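Local coordinates for protein EvdO1 (Micromonospora carbonacea, PDB 4XBZ) that probably catalyses an oxidative cyclization in orthosomycin antibiotic biosynthesis, as a metal-dependent oxygenase of the phytanoyl-CoA dioxygenase family built on a double-stranded beta helix, at residues A[178-184]-A[234-240]; A[63-68]-A[121-127]; A[278-282]-A[311-315]; A[184-190]-A[227-233]. All blocks are in the same frame, centred on the assembly; numbering follows the deposited sequence.

Contact 1 of 4, residues A[178-184]-A[234-240]; sequences VIDAGIY and DLLLHNI
Asp180 and His238 face each other as a hydrogen-bonded pair of two antiparallel strands, 179-184 and 235-239, neighbours in the major sheet of the double-stranded beta helix. Their backbones exchange two bonds, Asp180 N to His238 O and His238 N to Asp180 O, each 3.0 Å. The shorter rung follows at Gly182 and Leu236, with Gly182 N 2.8 Å from Leu236 O, and Tyr184 N closes the series on Asp234 O. At the other end the pairing fades, for Ile240 N reaches Val178 O only weakly; a water there lies 2.6 Å from Val178 O and 2.7 Å from Asn239 OD1, bridging the two, and Asn239 OD1 also accepts from Leu241 N.

Apolar contacts fill the face carrying Ile179, Ala181 and Ile183. Leu235 CD1 lies 3.7 Å from Ala181 CB and also meets Ile183 CG1, while Leu237 CD2 comes against Ala181 CB as well; helix 125-134 covers this side. On the other face Leu236 CB packs against Tyr184 CE1, and beyond the strand ends Ile240 CD1 rests on Val178 CG1.

The side chains of Asp180 and His238 run alongside each other in the same direction. Asp180 CB sits over one face of the imidazole, 3.7 Å from its centroid, a CH-pi contact. Chi1 of 85° wedges His238 CG between its own backbone N and carbonyl carbon, bringing the ring beneath that methylene. His238 NE2 is hydrogen-bonded to Asp162, a nickel ligand, and its ring meets that of His244, another ligand. The strand pair thus presents a second-shell imidazole that is likely to position the metal-binding aspartate.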
# COMPACT_ATOMS: atom_id res chain seq x y z
N VAL A 178 -1.52 6.55 -4.45
CA VAL A 178 -1.28 7.94 -4.81
C VAL A 178 -1.83 8.83 -3.70
O VAL A 178 -3.04 8.86 -3.45
CB VAL A 178 -1.94 8.30 -6.16
CG1 VAL A 178 -1.68 9.76 -6.49
CG2 VAL A 178 -1.42 7.38 -7.26
N ILE A 179 -0.94 9.54 -3.03
CA ILE A 179 -1.26 10.13 -1.74
C ILE A 179 -0.80 11.59 -1.63
O ILE A 179 0.33 11.93 -1.99
CB ILE A 179 -0.63 9.31 -0.60
CG1 ILE A 179 -1.06 7.84 -0.67
CG2 ILE A 179 -0.96 9.93 0.77
CD1 ILE A 179 -0.50 6.98 0.45
N ASP A 180 -1.71 12.42 -1.14
CA ASP A 180 -1.41 13.78 -0.68
C ASP A 180 -1.03 13.80 0.80
O ASP A 180 -1.79 13.35 1.65
CB ASP A 180 -2.63 14.67 -0.86
CG ASP A 180 -2.55 15.50 -2.10
OD1 ASP A 180 -1.43 15.89 -2.46
OD2 ASP A 180 -3.62 15.75 -2.70
N ALA A 181 0.15 14.33 1.11
CA ALA A 181 0.51 14.58 2.50
C ALA A 181 0.38 16.07 2.77
O ALA A 181 1.08 16.88 2.15
CB ALA A 181 1.90 14.10 2.80
N GLY A 182 -0.53 16.42 3.67
CA GLY A 182 -0.80 17.80 4.01
C GLY A 182 -0.21 18.10 5.36
O GLY A 182 -0.66 17.58 6.37
N ILE A 183 0.84 18.92 5.37
CA ILE A 183 1.50 19.30 6.62
C ILE A 183 1.01 20.69 7.06
O ILE A 183 1.15 21.68 6.34
CB ILE A 183 3.00 19.25 6.45
CG1 ILE A 183 3.38 17.88 5.90
CG2 ILE A 183 3.71 19.53 7.77
CD1 ILE A 183 4.86 17.68 5.67
N TYR A 184 0.41 20.74 8.24
CA TYR A 184 -0.31 21.93 8.68
C TYR A 184 0.57 22.92 9.44
O TYR A 184 1.18 22.57 10.46
CB TYR A 184 -1.51 21.52 9.52
CG TYR A 184 -2.65 21.05 8.67
CD1 TYR A 184 -2.53 19.92 7.87
CD2 TYR A 184 -3.85 21.74 8.64
CE1 TYR A 184 -3.56 19.49 7.07
CE2 TYR A 184 -4.90 21.31 7.86
CZ TYR A 184 -4.74 20.18 7.07
OH TYR A 184 -5.77 19.74 6.26
N ASP A 234 0.85 18.87 12.64
CA ASP A 234 0.16 17.60 12.38
C ASP A 234 0.13 17.35 10.89
O ASP A 234 0.32 18.28 10.10
CB ASP A 234 -1.27 17.61 12.90
CG ASP A 234 -1.36 17.45 14.38
OD1 ASP A 234 -0.35 17.05 15.01
OD2 ASP A 234 -2.46 17.71 14.92
N LEU A 235 -0.16 16.11 10.52
CA LEU A 235 -0.11 15.66 9.13
C LEU A 235 -1.39 14.94 8.70
O LEU A 235 -1.80 13.95 9.32
CB LEU A 235 1.10 14.73 8.94
CG LEU A 235 1.09 13.85 7.69
CD1 LEU A 235 1.28 14.66 6.42
CD2 LEU A 235 2.11 12.72 7.79
N LEU A 236 -2.01 15.45 7.65
CA LEU A 236 -3.15 14.76 7.07
C LEU A 236 -2.74 14.01 5.78
O LEU A 236 -2.25 14.60 4.82
CB LEU A 236 -4.30 15.72 6.77
CG LEU A 236 -5.56 15.05 6.19
CD1 LEU A 236 -6.23 14.18 7.23
CD2 LEU A 236 -6.56 16.06 5.62
N LEU A 237 -2.94 12.70 5.81
CA LEU A 237 -2.74 11.83 4.65
C LEU A 237 -4.08 11.60 3.99
O LEU A 237 -5.02 11.13 4.65
CB LEU A 237 -2.11 10.50 5.08
CG LEU A 237 -0.77 10.65 5.81
CD1 LEU A 237 -0.36 9.37 6.53
CD2 LEU A 237 0.31 11.12 4.84
N HIS A 238 -4.20 11.92 2.71
CA HIS A 238 -5.41 11.52 2.02
C HIS A 238 -5.17 10.95 0.62
O HIS A 238 -4.29 11.37 -0.13
CB HIS A 238 -6.44 12.67 2.01
CG HIS A 238 -6.30 13.67 0.90
ND1 HIS A 238 -5.74 14.92 1.10
CD2 HIS A 238 -6.75 13.67 -0.37
CE1 HIS A 238 -5.81 15.62 -0.02
NE2 HIS A 238 -6.41 14.88 -0.93
N ASN A 239 -5.95 9.92 0.36
CA ASN A 239 -6.08 9.29 -0.94
C ASN A 239 -6.71 10.29 -1.90
O ASN A 239 -7.74 10.89 -1.56
CB ASN A 239 -6.94 8.04 -0.80
CG ASN A 239 -6.98 7.20 -2.05
OD1 ASN A 239 -6.90 7.70 -3.17
ND2 ASN A 239 -7.14 5.90 -1.86
N ILE A 240 -6.11 10.47 -3.07
CA ILE A 240 -6.61 11.45 -4.03
C ILE A 240 -8.02 11.11 -4.54
O ILE A 240 -8.70 11.97 -5.10
CB ILE A 240 -5.66 11.60 -5.25
CG1 ILE A 240 -5.40 10.22 -5.87
CG2 ILE A 240 -4.33 12.23 -4.82
CD1 ILE A 240 -5.32 10.23 -7.36
O HOH W 1 -4.55 6.85 -4.27

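Contact 2 of 4, residues A[63-68]-A[121-127]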
# COMPACT_ATOMS: atom_id res chain seq x y z
N LEU A 63 3.95 15.11 13.85
CA LEU A 63 4.99 14.77 12.89
C LEU A 63 6.26 15.58 13.13
O LEU A 63 7.37 15.04 13.13
CB LEU A 63 4.50 14.98 11.45
CG LEU A 63 5.57 14.79 10.37
CD1 LEU A 63 5.99 13.35 10.26
CD2 LEU A 63 5.11 15.33 9.02
N LEU A 64 6.10 16.88 13.38
CA LEU A 64 7.24 17.77 13.49
C LEU A 64 7.60 18.10 14.93
O LEU A 64 6.71 18.24 15.78
CB LEU A 64 6.96 19.08 12.73
CG LEU A 64 6.58 18.98 11.26
CD1 LEU A 64 6.23 20.36 10.72
CD2 LEU A 64 7.72 18.37 10.47
N THR A 65 8.90 18.22 15.20
CA THR A 65 9.34 18.89 16.43
C THR A 65 8.86 20.34 16.42
O THR A 65 8.58 20.91 15.36
CB THR A 65 10.87 18.88 16.60
OG1 THR A 65 11.48 19.67 15.57
CG2 THR A 65 11.41 17.47 16.59
N PRO A 66 8.74 20.96 17.61
CA PRO A 66 8.43 22.39 17.71
C PRO A 66 9.38 23.28 16.89
O PRO A 66 8.90 24.19 16.20
CB PRO A 66 8.58 22.67 19.21
CG PRO A 66 8.16 21.38 19.84
CD PRO A 66 8.71 20.30 18.93
N GLN A 67 10.68 23.02 16.96
CA GLN A 67 11.68 23.82 16.24
C GLN A 67 11.50 23.75 14.72
O GLN A 67 11.58 24.78 14.04
CB GLN A 67 13.10 23.37 16.60
CG GLN A 67 14.23 24.11 15.89
CD GLN A 67 14.34 25.59 16.28
OE1 GLN A 67 13.57 26.44 15.81
NE2 GLN A 67 15.31 25.90 17.14
N GLU A 68 11.28 22.55 14.18
CA GLU A 68 11.07 22.41 12.74
C GLU A 68 9.77 23.09 12.32
O GLU A 68 9.71 23.72 11.26
CB GLU A 68 11.06 20.93 12.30
CG GLU A 68 10.87 20.78 10.77
CD GLU A 68 11.33 19.42 10.20
OE1 GLU A 68 11.31 18.40 10.93
OE2 GLU A 68 11.72 19.39 9.02
N LEU A 121 12.25 19.41 4.83
CA LEU A 121 10.98 18.82 5.25
C LEU A 121 10.63 17.68 4.29
O LEU A 121 10.10 16.65 4.69
CB LEU A 121 9.86 19.87 5.28
CG LEU A 121 8.43 19.39 5.58
CD1 LEU A 121 8.33 18.70 6.94
CD2 LEU A 121 7.44 20.56 5.51
N ALA A 122 10.97 17.86 3.01
CA ALA A 122 10.66 16.87 2.00
C ALA A 122 11.51 15.62 2.15
O ALA A 122 11.24 14.62 1.50
CB ALA A 122 10.81 17.48 0.59
N GLY A 123 12.53 15.67 3.00
CA GLY A 123 13.32 14.48 3.32
C GLY A 123 13.09 13.93 4.71
O GLY A 123 13.84 13.09 5.19
N HIS A 124 12.05 14.44 5.38
CA HIS A 124 11.71 14.05 6.75
C HIS A 124 11.46 12.54 6.85
O HIS A 124 10.51 12.03 6.26
CB HIS A 124 10.47 14.82 7.22
CG HIS A 124 10.18 14.71 8.69
ND1 HIS A 124 10.05 13.50 9.34
CD2 HIS A 124 9.97 15.67 9.63
CE1 HIS A 124 9.78 13.71 10.61
NE2 HIS A 124 9.72 15.02 10.81
N PRO A 125 12.30 11.85 7.64
CA PRO A 125 12.37 10.38 7.70
C PRO A 125 11.11 9.72 8.27
O PRO A 125 10.83 8.59 7.87
CB PRO A 125 13.58 10.13 8.61
CG PRO A 125 13.64 11.35 9.49
CD PRO A 125 13.20 12.48 8.63
N LEU A 126 10.36 10.38 9.15
CA LEU A 126 9.11 9.81 9.64
C LEU A 126 8.05 9.89 8.53
O LEU A 126 7.30 8.93 8.29
CB LEU A 126 8.62 10.51 10.91
CG LEU A 126 9.45 10.31 12.18
CD1 LEU A 126 8.73 10.84 13.43
CD2 LEU A 126 9.85 8.84 12.37
N LEU A 127 8.00 11.04 7.86
CA LEU A 127 7.11 11.20 6.71
C LEU A 127 7.38 10.13 5.64
O LEU A 127 6.46 9.40 5.22
CB LEU A 127 7.28 12.61 6.12
CG LEU A 127 6.54 12.97 4.84
CD1 LEU A 127 5.06 12.66 4.94
CD2 LEU A 127 6.75 14.46 4.47
O HOH W 2 10.50 17.21 13.04
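Three groups gather round a water: Thr65 N donates a hydrogen bond to it, Glu68 OE1 accepts from it at 2.6 Å, and His124 NE2 lies 3.2 Å away. The site joins the starts of two helices, 66-86 and 125-134, each with a side-chain N-cap. Thr65 OG1 accepts from Glu68 N, and His124 ND1 accepts from Leu126 N, which lies in the imidazole plane. With CG anti to the backbone N (chi1 -169°), His124 extends its ring toward 63-68, where NE2 makes a weak, bent bond to Leu63 O. The carboxylate of Glu68 is turned just 12° from the plane of the imidazole, its OE1 3.3 Å from His124 CD2, and the same oxygen forms a salt bridge with Arg292. Leu63 CD1 lies over one face of the His124 ring in a CH-pi contact and continues onto Leu126 CB. An alanine at His124 is likely to leave Leu126 N without its cap, the water short of a partner and a gap beside Leu63. Leu64 and Leu121 cross at about a right angle, with Leu64 CD2 3.6 Å from both Leu121 CD1 and His124 CD2.

Contact 3 of 4, residues A[278-282]-A[311-315]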
# COMPACT_ATOMS: atom_id res chain seq x y z
N ILE A 278 10.69 10.50 -13.56
CA ILE A 278 10.94 9.59 -12.45
C ILE A 278 12.37 9.72 -11.90
O ILE A 278 12.56 9.91 -10.70
CB ILE A 278 10.69 8.12 -12.86
CG1 ILE A 278 9.25 7.94 -13.36
CG2 ILE A 278 11.01 7.16 -11.71
CD1 ILE A 278 8.90 6.53 -13.73
N GLY A 279 13.36 9.62 -12.77
CA GLY A 279 14.74 9.72 -12.35
C GLY A 279 15.06 11.06 -11.71
O GLY A 279 15.81 11.12 -10.73
N LEU A 280 14.49 12.14 -12.25
CA LEU A 280 14.77 13.48 -11.75
C LEU A 280 14.20 13.67 -10.35
O LEU A 280 14.86 14.23 -9.46
CB LEU A 280 14.23 14.54 -12.73
CG LEU A 280 14.84 14.42 -14.13
CD1 LEU A 280 14.12 15.27 -15.18
CD2 LEU A 280 16.32 14.74 -14.09
N LYS A 281 12.97 13.20 -10.12
CA LYS A 281 12.37 13.35 -8.81
C LYS A 281 13.04 12.45 -7.78
O LYS A 281 13.12 12.81 -6.60
CB LYS A 281 10.86 13.09 -8.86
CG LYS A 281 10.13 14.06 -9.76
CD LYS A 281 10.62 15.51 -9.58
CE LYS A 281 10.36 16.06 -8.15
NZ LYS A 281 8.96 16.57 -7.95
N GLN A 282 13.56 11.30 -8.22
CA GLN A 282 14.37 10.47 -7.34
C GLN A 282 15.60 11.24 -6.87
O GLN A 282 16.01 11.14 -5.71
CB GLN A 282 14.78 9.16 -8.04
CG GLN A 282 13.66 8.14 -8.15
CD GLN A 282 14.04 6.92 -8.97
OE1 GLN A 282 14.71 7.02 -9.99
NE2 GLN A 282 13.61 5.75 -8.52
N SER A 311 15.48 -2.19 -11.23
CA SER A 311 15.04 -1.77 -12.57
C SER A 311 14.26 -0.43 -12.57
O SER A 311 13.73 -0.01 -13.60
CB SER A 311 14.17 -2.84 -13.21
OG SER A 311 12.93 -2.91 -12.51
N LEU A 312 14.18 0.20 -11.41
CA LEU A 312 13.49 1.48 -11.27
C LEU A 312 14.35 2.54 -10.59
O LEU A 312 13.86 3.61 -10.23
CB LEU A 312 12.20 1.29 -10.49
CG LEU A 312 11.08 0.51 -11.18
CD1 LEU A 312 10.19 -0.12 -10.13
CD2 LEU A 312 10.29 1.43 -12.06
N ARG A 313 15.63 2.25 -10.39
CA ARG A 313 16.56 3.30 -10.03
C ARG A 313 16.97 3.99 -11.32
O ARG A 313 17.45 3.36 -12.26
CB ARG A 313 17.75 2.75 -9.26
CG ARG A 313 17.30 2.07 -7.99
CD ARG A 313 18.36 1.18 -7.40
NE ARG A 313 17.87 0.55 -6.18
CZ ARG A 313 18.43 0.69 -4.98
NH1 ARG A 313 19.53 1.42 -4.83
NH2 ARG A 313 17.89 0.08 -3.93
N HIS A 314 16.74 5.30 -11.38
CA HIS A 314 16.95 6.07 -12.59
C HIS A 314 17.68 7.37 -12.29
O HIS A 314 17.86 8.21 -13.16
CB HIS A 314 15.61 6.37 -13.26
CG HIS A 314 14.92 5.15 -13.79
ND1 HIS A 314 15.48 4.34 -14.76
CD2 HIS A 314 13.71 4.61 -13.49
CE1 HIS A 314 14.65 3.35 -15.03
NE2 HIS A 314 13.57 3.49 -14.28
N TRP A 315 18.14 7.50 -11.05
CA TRP A 315 18.73 8.75 -10.60
C TRP A 315 20.18 8.90 -11.02
O TRP A 315 20.91 9.73 -10.48
CB TRP A 315 18.61 8.87 -9.09
CG TRP A 315 19.38 7.84 -8.30
CD1 TRP A 315 20.73 7.76 -8.14
CD2 TRP A 315 18.82 6.77 -7.51
NE1 TRP A 315 21.05 6.71 -7.32
CE2 TRP A 315 19.90 6.09 -6.92
CE3 TRP A 315 17.52 6.34 -7.26
CZ2 TRP A 315 19.71 4.99 -6.09
CZ3 TRP A 315 17.34 5.25 -6.43
CH2 TRP A 315 18.42 4.58 -5.86
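Leu312 O receives Gln282 NE2 at 2.8 Å, a nearly straight bond (164°) in which the acceptor lies close to the plane of the amide. This contact fastens the loop that follows helix 275-293 back onto that helix, where Gln282 and Gly279 are one turn apart; it is structural packing far from the metal site. The side chain of Leu312 turns to other neighbours, among them Tyr202 of the second subunit. Arg313 points away from the helix, but its CB lies over one face of the Trp315 indole, toward the rim.

At His314 the backbone takes the other end of the same amide: its N donates to Gln282 OE1 at 3.0 Å, and this bond is more bent (137°). One glutamine therefore uses both its donor and its acceptor on main-chain atoms two residues apart, which fixes the rotation of the amide, and NE2 has a further partner in Tyr306. His314 CB lies 3.6 Å from Gly279 CA, and His314 O also approaches that carbon in a CA-H...O contact. The imidazole meets Ile278 CG2 at its edge and is hydrogen-bonded through ND1 to Asp317.

Trp315 completes the contact edge-on, its ring 71° from the plane of the Gln282 amide and in a cation-pi contact with Arg286. Its CE3 lies 3.9 Å from Gln282 CD.

Contact 4 of 4, residues A[184-190]-A[227-233]; sequences YLDPAPE and PAVMQPG
Met230 lies over one face of the Tyr184 ring, its CG 3.8 Å from the ring centroid and only 15° off the normal. Met230 CB touches the rim at CD2, and SD stands farther out above the same face at 4.6 Å from the centroid, a Met-aromatic contact. The chain of Met230 bends at chi2 (-71°), which keeps the sulfur above the ring after CB and CG have packed on it. Met230 CB also meets Ala188 CB, 3.9 Å away. Replacing Tyr184 by an alanine would probably open a gap beneath Met230, free its thioether to turn and leave the hydroxyl-bound water without one of its partners.

Farther along, two prolines meet: Pro232 CG is 3.5 Å from Pro187 CD, while Pro232 CB rests on Leu185 O. Near the surface Val229 CG2 touches Glu190 CB. The two segments link the sheets of the double-stranded beta helix: 184-190 leads from strand 179-184 toward strand 194-196, while the run 227-233 returns from strand 226-228 to strand 235-239. Between them Ala188 and Met230 form a single antiparallel bridge with both backbone bonds, Ala188 N lying 2.8 Å from Met230 O; the reverse bond reaches Ala188 O from above its carbonyl plane. Gly233 has a backbone conformation (phi 85°) that calls for glycine, and its N binds Tyr184 O at 2.6 Å, almost straight. Outside the pair, Asp186 forms a salt bridge with Arg255. A water joins the hydroxyl of Tyr184 to Ala228 O, donating to that carbonyl at 2.7 Å.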
# COMPACT_ATOMS: atom_id res chain seq x y z
N TYR A 184 0.41 20.74 8.24
CA TYR A 184 -0.31 21.93 8.68
C TYR A 184 0.57 22.92 9.44
O TYR A 184 1.18 22.57 10.46
CB TYR A 184 -1.51 21.52 9.52
CG TYR A 184 -2.65 21.05 8.67
CD1 TYR A 184 -2.53 19.92 7.87
CD2 TYR A 184 -3.85 21.74 8.64
CE1 TYR A 184 -3.56 19.49 7.07
CE2 TYR A 184 -4.90 21.31 7.86
CZ TYR A 184 -4.74 20.18 7.07
OH TYR A 184 -5.77 19.74 6.26
N LEU A 185 0.63 24.14 8.93
CA LEU A 185 1.41 25.20 9.55
C LEU A 185 0.52 25.99 10.51
O LEU A 185 0.99 26.58 11.48
CB LEU A 185 2.01 26.14 8.50
CG LEU A 185 2.81 25.51 7.37
CD1 LEU A 185 3.72 26.54 6.69
CD2 LEU A 185 3.60 24.31 7.85
N ASP A 186 -0.77 26.01 10.21
CA ASP A 186 -1.72 26.70 11.06
C ASP A 186 -2.78 25.71 11.51
O ASP A 186 -3.01 24.70 10.82
CB ASP A 186 -2.33 27.89 10.31
CG ASP A 186 -1.27 28.83 9.78
OD1 ASP A 186 -0.35 29.19 10.55
OD2 ASP A 186 -1.36 29.18 8.59
N PRO A 187 -3.40 25.95 12.67
CA PRO A 187 -4.43 25.02 13.13
C PRO A 187 -5.62 25.02 12.18
O PRO A 187 -5.85 26.00 11.47
CB PRO A 187 -4.82 25.55 14.51
CG PRO A 187 -4.47 26.98 14.49
CD PRO A 187 -3.29 27.14 13.55
N ALA A 188 -6.30 23.88 12.12
CA ALA A 188 -7.54 23.72 11.37
C ALA A 188 -8.58 23.17 12.34
O ALA A 188 -8.79 21.96 12.40
CB ALA A 188 -7.35 22.77 10.18
N PRO A 189 -9.22 24.07 13.12
CA PRO A 189 -10.29 23.74 14.07
C PRO A 189 -11.50 23.20 13.33
O PRO A 189 -11.53 23.28 12.10
CB PRO A 189 -10.60 25.09 14.74
CG PRO A 189 -10.19 26.12 13.71
CD PRO A 189 -8.99 25.53 13.02
N GLU A 190 -12.49 22.67 14.03
CA GLU A 190 -13.61 22.05 13.33
C GLU A 190 -14.47 23.07 12.57
O GLU A 190 -15.17 22.72 11.62
CB GLU A 190 -14.49 21.26 14.29
CG GLU A 190 -15.50 20.42 13.55
CD GLU A 190 -16.24 19.47 14.45
OE1 GLU A 190 -15.62 18.96 15.42
OE2 GLU A 190 -17.45 19.22 14.19
N PRO A 227 -14.56 15.43 9.75
CA PRO A 227 -13.67 16.59 9.67
C PRO A 227 -12.24 16.19 9.99
O PRO A 227 -11.97 15.25 10.75
CB PRO A 227 -14.22 17.53 10.74
CG PRO A 227 -14.76 16.58 11.80
CD PRO A 227 -15.19 15.31 11.09
N ALA A 228 -11.32 16.93 9.40
CA ALA A 228 -9.92 16.72 9.66
C ALA A 228 -9.40 17.80 10.61
O ALA A 228 -8.93 18.85 10.16
CB ALA A 228 -9.16 16.73 8.34
N VAL A 229 -9.48 17.53 11.91
CA VAL A 229 -9.19 18.55 12.92
C VAL A 229 -7.73 18.56 13.35
O VAL A 229 -7.23 17.63 13.98
CB VAL A 229 -10.09 18.38 14.17
CG1 VAL A 229 -9.73 19.42 15.24
CG2 VAL A 229 -11.56 18.51 13.79
N MET A 230 -7.05 19.66 13.04
CA MET A 230 -5.58 19.70 13.02
C MET A 230 -4.92 20.76 13.91
O MET A 230 -5.32 21.93 13.92
CB MET A 230 -5.11 19.95 11.58
CG MET A 230 -5.77 19.04 10.60
SD MET A 230 -5.12 17.39 10.82
CE MET A 230 -6.35 16.46 9.99
N GLN A 231 -3.87 20.33 14.61
CA GLN A 231 -2.96 21.26 15.27
C GLN A 231 -1.76 21.51 14.36
O GLN A 231 -1.46 20.67 13.52
CB GLN A 231 -2.51 20.71 16.63
CG GLN A 231 -3.63 20.63 17.65
CD GLN A 231 -4.53 21.84 17.61
OE1 GLN A 231 -4.09 22.98 17.81
NE2 GLN A 231 -5.82 21.61 17.33
N PRO A 232 -1.09 22.67 14.50
CA PRO A 232 0.07 22.88 13.62
C PRO A 232 1.16 21.82 13.84
O PRO A 232 1.39 21.35 14.97
CB PRO A 232 0.56 24.28 13.99
CG PRO A 232 -0.68 24.99 14.50
CD PRO A 232 -1.44 23.89 15.25
N GLY A 233 1.80 21.42 12.74
CA GLY A 233 2.77 20.33 12.79
C GLY A 233 2.18 18.94 12.69
O GLY A 233 2.91 17.95 12.69
O HOH W 3 -8.36 20.06 7.82

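In the fold
Contacts 1 and 2 are buried, whereas contacts 3 and 4 are partly exposed. Contacts 1, 2 and 4 touch one another: Ile183 CD1 packs on Leu121 CD1 of contact 2, Leu236 CD1 meets Met230 CE of contact 4, and Leu63 CB of contact 2 packs on Gly233 O of contact 4. Contacts 1 and 4 share Tyr184 and follow the same two chain runs, but regular strand pairing in the first gives way to a single bridge and proline packing in the second. Contact 2 joins two capped helix starts through leucine packing, an imidazole and a shared water. Contact 3 touches none of the others and relies on one side-chain amide gripping a loop backbone near the second subunit.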